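Local coordinates for ArtJ (Geobacillus stearothermophilus, PDB 2PVU), which binds the basic amino acids arginine, lysine and histidine and probably delivers them to its cognate ATP-binding cassette transporter, Art(MP)2, at residues Ser106-Thr111 with Tyr118-Pro123; Tyr226-Pro231 with Ala238-Ala243. All blocks are in the same frame, centred on the assembly; numbering follows the deposited sequence.

Contact 1 and contact 2 follow one another along the chain and lie with their centres about 8 Å apart, on the same side of the chain's centre. They meet through neighbouring antiparallel strands of the mixed sheet, 118-120 and 224-231: Asp119 O accepts a probable hydrogen bond from Phe230 N at 2.8 Å. A second probable bond, 2.9 Å from Asp122 N to Asp241 OD1, ties the loop after strand 118-120 to helix 237-249. Contact 1 carries part of the lysine pocket, whereas contact 2 packs the helix on strand 224-231, with the Met228 side chain about 12 Å from the ligand; the sheet thus joins the pocket loop to buried strand-helix packing in the same lobe.

Contact 1. Residues Ser106-Thr111 with Tyr118-Pro123; sequences SGITIT and YDFSDP. With LYS (lysine), chain E.
Ile110 lies over one face of the Phe120 ring, its CA 4.0 Å from the ring centroid and only 10° off the normal, a CH-pi contact made by the backbone carbon itself. The Ile110 side chain runs past Phe120 in the opposite direction. With CG1 beside the backbone N and anti to the carbonyl carbon (chi1 -60°), that branch reaches Phe120 CD1 at 3.9 Å, while CG2 lies near CD2. Beyond the ring, Ile110 CD1 meets Pro123 CB at 4.1 Å. Ile108 approaches differently: its CG2 stands at the ring edge, in the plane, 3.7 Å from Phe120 CE1, and its side chain crosses that of Phe120 at about a right angle.

The loop that carries both isoleucines, between strand 103-104 and helix 112-115, forms one wall of the amino-acid pocket of a family 3 solute-binding protein: Gly107 O, Thr109 N and Thr109 OG1 bind the ligand, while the side chains of Ile108 and Ile110 pack on Phe120. The alpha-amino group of the bound lysine gives hydrogen bonds to Gly107 O, at 2.8 Å from the ligand N, and to Thr109 OG1. Thr109 N in turn donates to the ligand's OXT at 2.8 Å in a nearly straight bond (169°). Arg114 of the short helix that follows also bonds the ligand and takes Thr109 O as a second acceptor, while Glu224 shares Thr109 OG1. Thr111 occupies the N-cap of that helix, where its OG1 caps Arg114 N.

Within 118-123, Ser121 OG donates to Asp122 O at 2.8 Å, tilted out of the carbonyl plane; the same hydroxyl is hydrogen-bonded to Met228 N.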
ATOM      1  N   SER A 106      -0.124  -5.153  -2.642  1.00 22.43           N
ATOM      2  CA  SER A 106      -0.603  -4.738  -1.303  1.00 22.07           C
ATOM      3  C   SER A 106      -0.162  -3.290  -0.994  1.00 22.56           C
ATOM      4  O   SER A 106       0.269  -3.022   0.150  1.00 22.05           O
ATOM      5  CB  SER A 106      -0.056  -5.720  -0.239  1.00 22.65           C
ATOM      6  OG  SER A 106      -0.765  -5.706   1.005  1.00 23.16           O
ATOM      7  N   GLY A 107      -0.241  -2.395  -1.990  1.00 19.49           N
ATOM      8  CA  GLY A 107       0.117  -0.964  -1.786  1.00 19.03           C
ATOM      9  C   GLY A 107       1.585  -0.907  -1.365  1.00 19.56           C
ATOM     10  O   GLY A 107       1.960  -0.099  -0.542  1.00 20.62           O
ATOM     11  N   ILE A 108       2.409  -1.750  -1.965  1.00 20.20           N
ATOM     12  CA  ILE A 108       3.854  -1.888  -1.553  1.00 19.88           C
ATOM     13  C   ILE A 108       4.795  -0.953  -2.260  1.00 22.04           C
ATOM     14  O   ILE A 108       4.999  -1.076  -3.474  1.00 23.08           O
ATOM     15  CB  ILE A 108       4.390  -3.330  -1.803  1.00 19.42           C
ATOM     16  CG1 ILE A 108       3.423  -4.341  -1.167  1.00 19.62           C
ATOM     17  CG2 ILE A 108       5.867  -3.451  -1.192  1.00 21.37           C
ATOM     18  CD1 ILE A 108       3.599  -5.822  -1.726  1.00 21.67           C
ATOM     19  N   THR A 109       5.427  -0.071  -1.500  1.00 21.16           N
ATOM     20  CA  THR A 109       6.407   0.858  -2.062  1.00 21.71           C
ATOM     21  C   THR A 109       7.657   0.114  -2.489  1.00 21.68           C
ATOM     22  O   THR A 109       8.203  -0.707  -1.753  1.00 21.86           O
ATOM     23  CB  THR A 109       6.761   1.955  -1.051  1.00 22.91           C
ATOM     24  OG1 THR A 109       5.569   2.683  -0.695  1.00 22.22           O
ATOM     25  CG2 THR A 109       7.804   2.923  -1.608  1.00 22.34           C
ATOM     26  N   ILE A 110       8.089   0.394  -3.705  1.00 21.36           N
ATOM     27  CA  ILE A 110       9.394  -0.114  -4.176  1.00 21.68           C
ATOM     28  C   ILE A 110      10.493   0.631  -3.412  1.00 21.14           C
ATOM     29  O   ILE A 110      10.533   1.865  -3.453  1.00 22.95           O
ATOM     30  CB  ILE A 110       9.575   0.223  -5.699  1.00 21.67           C
ATOM     31  CG1 ILE A 110       8.472  -0.426  -6.525  1.00 20.79           C
ATOM     32  CG2 ILE A 110      11.003  -0.182  -6.188  1.00 21.20           C
ATOM     33  CD1 ILE A 110       8.336   0.102  -7.987  1.00 22.65           C
ATOM     34  N   THR A 111      11.417  -0.074  -2.745  1.00 20.58           N
ATOM     35  CA  THR A 111      12.547   0.614  -2.076  1.00 21.70           C
ATOM     36  C   THR A 111      13.837  -0.130  -2.292  1.00 22.97           C
ATOM     37  O   THR A 111      13.827  -1.333  -2.572  1.00 22.25           O
ATOM     38  CB  THR A 111      12.391   0.762  -0.532  1.00 22.07           C
ATOM     39  OG1 THR A 111      12.417  -0.535   0.075  1.00 22.39           O
ATOM     40  CG2 THR A 111      11.081   1.474  -0.198  1.00 22.28           C
ATOM     41  N   TYR A 118      13.832  -8.889  -2.553  1.00 23.32           N
ATOM     42  CA  TYR A 118      12.691  -9.196  -3.435  1.00 23.61           C
ATOM     43  C   TYR A 118      12.889  -8.527  -4.785  1.00 24.23           C
ATOM     44  O   TYR A 118      13.765  -7.662  -4.931  1.00 24.02           O
ATOM     45  CB  TYR A 118      11.366  -8.684  -2.837  1.00 24.10           C
ATOM     46  CG  TYR A 118      11.191  -9.073  -1.393  1.00 25.07           C
ATOM     47  CD1 TYR A 118      10.762 -10.363  -1.033  1.00 26.69           C
ATOM     48  CD2 TYR A 118      11.450  -8.154  -0.385  1.00 24.01           C
ATOM     49  CE1 TYR A 118      10.603 -10.725   0.324  1.00 26.93           C
ATOM     50  CE2 TYR A 118      11.298  -8.506   0.972  1.00 27.28           C
ATOM     51  CZ  TYR A 118      10.883  -9.782   1.312  1.00 28.16           C
ATOM     52  OH  TYR A 118      10.742 -10.079   2.659  1.00 30.41           O
ATOM     53  N   ASP A 119      12.106  -8.946  -5.774  1.00 22.81           N
ATOM     54  CA  ASP A 119      12.037  -8.250  -7.068  1.00 24.40           C
ATOM     55  C   ASP A 119      10.711  -7.521  -7.144  1.00 24.30           C
ATOM     56  O   ASP A 119       9.726  -7.962  -6.528  1.00 24.93           O
ATOM     57  CB  ASP A 119      12.117  -9.261  -8.213  1.00 24.69           C
ATOM     58  CG  ASP A 119      13.521  -9.737  -8.474  1.00 28.34           C
ATOM     59  OD1 ASP A 119      14.504  -9.115  -8.014  1.00 32.35           O
ATOM     60  OD2 ASP A 119      13.638 -10.754  -9.165  1.00 30.90           O
ATOM     61  N   PHE A 120      10.672  -6.417  -7.892  1.00 23.97           N
ATOM     62  CA  PHE A 120       9.431  -5.652  -8.111  1.00 21.85           C
ATOM     63  C   PHE A 120       9.095  -5.534  -9.572  1.00 22.08           C
ATOM     64  O   PHE A 120      10.014  -5.506 -10.432  1.00 21.84           O
ATOM     65  CB  PHE A 120       9.566  -4.219  -7.556  1.00 23.19           C
ATOM     66  CG  PHE A 120       9.581  -4.144  -6.027  1.00 21.78           C
ATOM     67  CD1 PHE A 120       8.392  -4.085  -5.329  1.00 19.87           C
ATOM     68  CD2 PHE A 120      10.763  -4.174  -5.319  1.00 24.02           C
ATOM     69  CE1 PHE A 120       8.354  -4.001  -3.915  1.00 20.85           C
ATOM     70  CE2 PHE A 120      10.740  -4.096  -3.892  1.00 22.07           C
ATOM     71  CZ  PHE A 120       9.553  -4.031  -3.206  1.00 24.21           C
ATOM     72  N   SER A 121       7.790  -5.426  -9.855  1.00 21.37           N
ATOM     73  CA  SER A 121       7.323  -5.012 -11.171  1.00 21.61           C
ATOM     74  C   SER A 121       7.718  -3.539 -11.423  1.00 22.35           C
ATOM     75  O   SER A 121       8.163  -2.828 -10.480  1.00 21.60           O
ATOM     76  CB  SER A 121       5.781  -5.159 -11.249  1.00 20.73           C
ATOM     77  OG  SER A 121       5.114  -4.129 -10.505  1.00 21.64           O
ATOM     78  N   ASP A 122       7.555  -3.084 -12.672  1.00 21.19           N
ATOM     79  CA  ASP A 122       7.541  -1.649 -12.966  1.00 21.39           C
ATOM     80  C   ASP A 122       6.487  -0.955 -12.090  1.00 21.54           C
ATOM     81  O   ASP A 122       5.505  -1.582 -11.686  1.00 21.32           O
ATOM     82  CB  ASP A 122       7.229  -1.399 -14.443  1.00 22.57           C
ATOM     83  CG  ASP A 122       8.271  -1.997 -15.357  1.00 24.42           C
ATOM     84  OD1 ASP A 122       9.478  -1.856 -15.061  1.00 25.87           O
ATOM     85  OD2 ASP A 122       7.888  -2.580 -16.391  1.00 23.00           O
ATOM     86  N   PRO A 123       6.676   0.335 -11.807  1.00 21.25           N
ATOM     87  CA  PRO A 123       5.696   0.965 -10.886  1.00 21.08           C
ATOM     88  C   PRO A 123       4.307   1.052 -11.465  1.00 20.55           C
ATOM     89  O   PRO A 123       4.139   1.201 -12.676  1.00 21.47           O
ATOM     90  CB  PRO A 123       6.245   2.372 -10.668  1.00 20.84           C
ATOM     91  CG  PRO A 123       7.414   2.554 -11.537  1.00 22.81           C
ATOM     92  CD  PRO A 123       7.766   1.248 -12.215  1.00 21.57           C
TER
HETATM   93  N   LYS E 301       3.341   1.795   0.899  1.00 18.22           N
HETATM   94  CA  LYS E 301       3.822   1.591   2.306  1.00 18.47           C
HETATM   95  C   LYS E 301       4.898   0.497   2.321  1.00 18.55           C
HETATM   96  O   LYS E 301       5.525   0.260   3.343  1.00 18.43           O
HETATM   97  CB  LYS E 301       2.665   1.170   3.205  1.00 17.63           C
HETATM   98  CG  LYS E 301       1.996  -0.136   2.713  1.00 18.32           C
HETATM   99  CD  LYS E 301       1.195  -0.819   3.841  1.00 16.58           C
HETATM  100  CE  LYS E 301       0.159  -1.755   3.235  1.00 21.26           C
HETATM  101  NZ  LYS E 301      -0.534  -2.613   4.337  1.00 22.20           N
HETATM  102  OXT LYS E 301       5.141  -0.185   1.301  1.00 18.05           O

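Contact 2. Residues Tyr226-Pro231 with Ala238-Ala243; sequences YGMIFP and AKVDEA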
ATOM      1  N   TYR A 226       4.391   2.402  -6.049  1.00 20.12           N
ATOM      2  CA  TYR A 226       4.040   1.032  -5.678  1.00 19.70           C
ATOM      3  C   TYR A 226       4.438   0.072  -6.801  1.00 20.17           C
ATOM      4  O   TYR A 226       4.393   0.461  -7.981  1.00 19.44           O
ATOM      5  CB  TYR A 226       2.531   0.866  -5.507  1.00 21.70           C
ATOM      6  CG  TYR A 226       1.934   1.666  -4.408  1.00 21.57           C
ATOM      7  CD1 TYR A 226       2.725   2.215  -3.378  1.00 20.70           C
ATOM      8  CD2 TYR A 226       0.560   1.809  -4.353  1.00 20.73           C
ATOM      9  CE1 TYR A 226       2.120   2.959  -2.340  1.00 20.39           C
ATOM     10  CE2 TYR A 226      -0.058   2.503  -3.309  1.00 20.91           C
ATOM     11  CZ  TYR A 226       0.709   3.100  -2.353  1.00 23.67           C
ATOM     12  OH  TYR A 226       0.029   3.792  -1.366  1.00 23.71           O
ATOM     13  N   GLY A 227       4.885  -1.125  -6.418  1.00 19.84           N
ATOM     14  CA  GLY A 227       5.159  -2.213  -7.386  1.00 19.62           C
ATOM     15  C   GLY A 227       4.495  -3.493  -6.877  1.00 21.02           C
ATOM     16  O   GLY A 227       4.252  -3.654  -5.674  1.00 20.77           O
ATOM     17  N   MET A 228       4.160  -4.396  -7.814  1.00 20.97           N
ATOM     18  CA  MET A 228       3.841  -5.778  -7.440  1.00 20.55           C
ATOM     19  C   MET A 228       5.181  -6.374  -7.015  1.00 22.23           C
ATOM     20  O   MET A 228       6.213  -5.894  -7.445  1.00 22.58           O
ATOM     21  CB  MET A 228       3.213  -6.489  -8.639  1.00 21.80           C
ATOM     22  CG  MET A 228       1.723  -6.091  -8.774  1.00 21.21           C
ATOM     23  SD  MET A 228       1.073  -6.503 -10.377  1.00 22.05           S
ATOM     24  CE  MET A 228       1.589  -5.129 -11.386  1.00 24.15           C
ATOM     25  N   ILE A 229       5.178  -7.361  -6.127  1.00 22.18           N
ATOM     26  CA  ILE A 229       6.430  -7.873  -5.547  1.00 21.45           C
ATOM     27  C   ILE A 229       6.536  -9.389  -5.745  1.00 22.12           C
ATOM     28  O   ILE A 229       5.527 -10.078  -5.869  1.00 21.63           O
ATOM     29  CB  ILE A 229       6.493  -7.508  -4.057  1.00 21.95           C
ATOM     30  CG1 ILE A 229       7.875  -7.807  -3.458  1.00 21.74           C
ATOM     31  CG2 ILE A 229       5.414  -8.298  -3.262  1.00 20.48           C
ATOM     32  CD1 ILE A 229       8.036  -7.284  -2.047  1.00 24.62           C
ATOM     33  N   PHE A 230       7.767  -9.890  -5.835  1.00 21.47           N
ATOM     34  CA  PHE A 230       8.026 -11.298  -6.192  1.00 21.99           C
ATOM     35  C   PHE A 230       9.189 -11.777  -5.374  1.00 22.55           C
ATOM     36  O   PHE A 230      10.050 -10.973  -5.009  1.00 22.90           O
ATOM     37  CB  PHE A 230       8.452 -11.422  -7.675  1.00 21.95           C
ATOM     38  CG  PHE A 230       7.444 -10.856  -8.652  1.00 21.37           C
ATOM     39  CD1 PHE A 230       6.340 -11.614  -9.052  1.00 20.31           C
ATOM     40  CD2 PHE A 230       7.586  -9.576  -9.115  1.00 21.25           C
ATOM     41  CE1 PHE A 230       5.364 -11.083  -9.964  1.00 20.29           C
ATOM     42  CE2 PHE A 230       6.631  -9.021 -10.018  1.00 22.52           C
ATOM     43  CZ  PHE A 230       5.525  -9.761 -10.419  1.00 20.07           C
ATOM     44  N   PRO A 231       9.263 -13.107  -5.151  1.00 22.52           N
ATOM     45  CA  PRO A 231      10.517 -13.619  -4.633  1.00 23.61           C
ATOM     46  C   PRO A 231      11.618 -13.284  -5.633  1.00 24.73           C
ATOM     47  O   PRO A 231      11.382 -13.180  -6.846  1.00 23.78           O
ATOM     48  CB  PRO A 231      10.316 -15.137  -4.605  1.00 23.52           C
ATOM     49  CG  PRO A 231       8.765 -15.337  -4.533  1.00 22.66           C
ATOM     50  CD  PRO A 231       8.242 -14.154  -5.367  1.00 22.18           C
ATOM     51  N   ALA A 238       8.665 -10.775 -15.631  1.00 23.66           N
ATOM     52  CA  ALA A 238       8.674 -10.319 -17.023  1.00 22.65           C
ATOM     53  C   ALA A 238       7.243 -10.293 -17.610  1.00 22.25           C
ATOM     54  O   ALA A 238       6.858  -9.328 -18.271  1.00 22.85           O
ATOM     55  CB  ALA A 238       9.663 -11.180 -17.906  1.00 23.23           C
ATOM     56  N   LYS A 239       6.485 -11.363 -17.383  1.00 22.77           N
ATOM     57  CA  LYS A 239       5.093 -11.485 -17.834  1.00 23.04           C
ATOM     58  C   LYS A 239       4.200 -10.424 -17.211  1.00 22.33           C
ATOM     59  O   LYS A 239       3.355  -9.828 -17.890  1.00 22.33           O
ATOM     60  CB  LYS A 239       4.544 -12.886 -17.521  1.00 22.91           C
ATOM     61  CG  LYS A 239       4.953 -13.903 -18.576  1.00 24.89           C
ATOM     62  CD  LYS A 239       4.316 -15.281 -18.307  1.00 24.65           C
ATOM     63  CE  LYS A 239       4.687 -16.235 -19.392  1.00 26.95           C
ATOM     64  NZ  LYS A 239       4.014 -17.594 -19.259  1.00 31.27           N
ATOM     65  N   VAL A 240       4.397 -10.171 -15.921  1.00 22.48           N
ATOM     66  CA  VAL A 240       3.614  -9.165 -15.220  1.00 21.00           C
ATOM     67  C   VAL A 240       3.989  -7.765 -15.769  1.00 21.34           C
ATOM     68  O   VAL A 240       3.097  -6.962 -16.012  1.00 22.90           O
ATOM     69  CB  VAL A 240       3.755  -9.275 -13.673  1.00 21.32           C
ATOM     70  CG1 VAL A 240       3.174  -8.021 -12.955  1.00 20.88           C
ATOM     71  CG2 VAL A 240       3.031 -10.541 -13.147  1.00 20.48           C
ATOM     72  N   ASP A 241       5.284  -7.477 -15.966  1.00 20.65           N
ATOM     73  CA  ASP A 241       5.685  -6.172 -16.557  1.00 21.02           C
ATOM     74  C   ASP A 241       5.071  -5.928 -17.935  1.00 21.81           C
ATOM     75  O   ASP A 241       4.589  -4.833 -18.234  1.00 21.11           O
ATOM     76  CB  ASP A 241       7.231  -6.039 -16.619  1.00 21.33           C
ATOM     77  CG  ASP A 241       7.835  -5.734 -15.277  1.00 21.82           C
ATOM     78  OD1 ASP A 241       7.060  -5.312 -14.393  1.00 24.85           O
ATOM     79  OD2 ASP A 241       9.087  -5.877 -15.110  1.00 23.80           O
ATOM     80  N   GLU A 242       5.068  -6.957 -18.787  1.00 20.44           N
ATOM     81  CA  GLU A 242       4.489  -6.806 -20.121  1.00 21.22           C
ATOM     82  C   GLU A 242       2.961  -6.628 -20.002  1.00 21.63           C
ATOM     83  O   GLU A 242       2.374  -5.802 -20.722  1.00 21.91           O
ATOM     84  CB  GLU A 242       4.851  -8.009 -21.017  1.00 20.84           C
ATOM     85  CG  GLU A 242       4.159  -8.033 -22.390  1.00 24.09           C
ATOM     86  CD  GLU A 242       4.589  -6.888 -23.305  1.00 30.71           C
ATOM     87  OE1 GLU A 242       5.595  -6.191 -23.009  1.00 33.57           O
ATOM     88  OE2 GLU A 242       3.918  -6.702 -24.359  1.00 35.80           O
ATOM     89  N   ALA A 243       2.330  -7.385 -19.103  1.00 21.20           N
ATOM     90  CA  ALA A 243       0.870  -7.312 -18.936  1.00 20.69           C
ATOM     91  C   ALA A 243       0.456  -5.937 -18.408  1.00 21.27           C
ATOM     92  O   ALA A 243      -0.581  -5.369 -18.822  1.00 21.05           O
ATOM     93  CB  ALA A 243       0.407  -8.372 -17.981  1.00 21.77           C
TER
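Met228 reaches from its strand toward helix 237-249 and touches Val240 with the end of its side chain. The chain extends through chi2 and then bends at chi3 (-83°), which turns the methyl aside and lets both SD and CE lie against one branch of the valine: Met228 CE is 3.7 Å from Val240 CG1, and SD approaches the same methyl just as closely. The two side chains cross obliquely. Met103 of strand 103-104 and Ile105 also border Met228, and its backbone N is bonded to Ser121 OG.

Ile229, next along the strand, turns its side chain to Phe93 and Leu96 of helix 89-98 and to Ile108, so that consecutive residues serve different layers.

Phe230 returns to the side of Met228 and meets Val240 from the opposite direction, the far end of its ring against the valine's branch point, with Phe230 CZ 3.7 Å from Val240 CB. Val240 CG2 lies 3.8 Å from the same CZ, whereas CG1 sits at the ring edge, in its plane. With Val240 CG1 anti to the backbone N (chi1 168°), that methyl lies between Met228 and the ring edge, while CG2, of these two partners, touches only the ring. Met103 touches both Phe230 and Val240, and Val74 of helix 66-78 packs on Val240 as well.

The contact is wholly apolar and its three touching residues are buried. Such alternation, with residues i and i+2 of a strand facing one helix while the residue between them faces another, is characteristic of the alpha/beta sandwich layering in the lobes of periplasmic-type binding proteins.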